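Local coordinates for coenzyme F420-dependent N(5),N(10)-methenyltetrahydromethanopterin reductase-related protein (Desulfurobacterium thermolithotrophum DSM 11699, PDB 6HUZ) that binds the iron-guanylylpyridinol cofactor and uses tetrahydrofolate derivatives as substrates, as a bacterial paralog of [Fe]-hydrogenase, at the interface of chains A and B. Residues are numbered along the deposited sequence; one frame, centred on the assembly and turned at random. Chains: chain A/B, Coenzyme F420-dependent N(5),N(10)-methenyltetrahydromethanopterin reductase-related protein.

The interface of chains A and B. Residues chain A 212, 216, 283, 287; chain B 212, 216, 283, 287.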
# COMPACT_ATOMS: atom_id res chain seq x y z
N ILE A 212 3.96 7.68 -5.45
CA ILE A 212 2.98 7.32 -6.47
C ILE A 212 1.69 6.82 -5.78
O ILE A 212 0.61 7.26 -6.12
CB ILE A 212 3.56 6.27 -7.46
CG1 ILE A 212 4.62 6.95 -8.35
CG2 ILE A 212 2.42 5.70 -8.32
CD1 ILE A 212 5.52 5.96 -9.16
N GLY A 216 -1.79 8.63 -5.85
CA GLY A 216 -2.89 7.83 -6.39
C GLY A 216 -4.08 7.78 -5.44
O GLY A 216 -5.22 7.81 -5.89
N LEU A 283 -2.89 10.33 -13.02
CA LEU A 283 -2.30 9.04 -12.67
C LEU A 283 -3.13 7.86 -13.15
O LEU A 283 -2.55 6.90 -13.63
CB LEU A 283 -2.09 8.95 -11.15
CG LEU A 283 -0.97 9.82 -10.58
CD1 LEU A 283 -0.95 9.74 -9.07
CD2 LEU A 283 0.38 9.43 -11.16
N ALA A 287 -1.46 5.25 -15.48
CA ALA A 287 -1.34 3.87 -15.04
C ALA A 287 -2.03 2.93 -16.01
O ALA A 287 -1.48 1.88 -16.35
CB ALA A 287 -1.92 3.71 -13.63
N ILE B 212 -2.88 2.16 -9.56
CA ILE B 212 -1.82 3.17 -9.54
C ILE B 212 -0.65 2.65 -8.67
O ILE B 212 0.49 2.71 -9.10
CB ILE B 212 -2.36 4.54 -9.03
CG1 ILE B 212 -3.29 5.14 -10.10
CG2 ILE B 212 -1.19 5.47 -8.73
CD1 ILE B 212 -4.16 6.34 -9.61
N GLY B 216 2.94 1.77 -10.01
CA GLY B 216 4.03 2.51 -9.38
C GLY B 216 5.11 1.58 -8.85
O GLY B 216 6.29 1.90 -8.93
N LEU B 283 4.87 7.56 -14.28
CA LEU B 283 4.16 7.79 -13.02
C LEU B 283 4.95 8.65 -12.05
O LEU B 283 4.36 9.51 -11.41
CB LEU B 283 3.79 6.46 -12.36
CG LEU B 283 2.68 5.66 -13.04
CD1 LEU B 283 2.50 4.32 -12.37
CD2 LEU B 283 1.37 6.43 -13.05
N ALA B 287 3.36 11.94 -10.75
CA ALA B 287 3.10 12.10 -9.33
C ALA B 287 3.82 13.32 -8.78
O ALA B 287 3.24 14.08 -8.01
CB ALA B 287 3.52 10.84 -8.57
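A:Ile212 and B:Ile212 meet methyl to methyl on the two-fold axis of this helix-packed dimer contact in an [Fe]-hydrogenase (Hmd) family protein. In that family the helical segments of two subunits intertwine, so the pairing is probably the biological one. Helices 207-228 and 282-292 of both chains supply the patch, and the two-fold symmetry repeats each contact with A and B swapped.

Methyl packing comes first. The CG2 branches of A:Ile212 and B:Ile212 lie 3.6 Å apart, and the two side chains pass at a slant. A:Ile212 CG2 also packs on the partner's backbone, 3.6 Å from B:Ile212 O and 3.7 Å from B:Gly216 CA. The lack of a side chain at B:Gly216 probably lets the isoleucine lie this close to the helix.

The longer branch of A:Ile212 lies between the two helices of chain B. Its CG1 sits beside the backbone N (chi1 -70°), opposite the carbonyl carbon. The nearly extended chain (chi2 166°) carries CD1 to 3.7 Å from B:Leu283 CB and 3.8 Å from B:Gly216 CA. The isoleucine and leucine side chains run almost perpendicular. CG1 itself rests 4.1 Å from the methyl CB of B:Ala287, one helical turn further on. An alanine in place of A:Ile212 would probably leave the CG2 methyl of B:Ile212 without its mate and open a gap against B:Gly216 CA, B:Leu283 CB and B:Ala287 CB.

The leucines form a second symmetric pair. A:Leu283 CD2 and B:Leu283 CD2 touch at 3.7 Å. The same A:Leu283 methyl lies 3.9 Å from the backbone N of B:Ala287, a van der Waals contact.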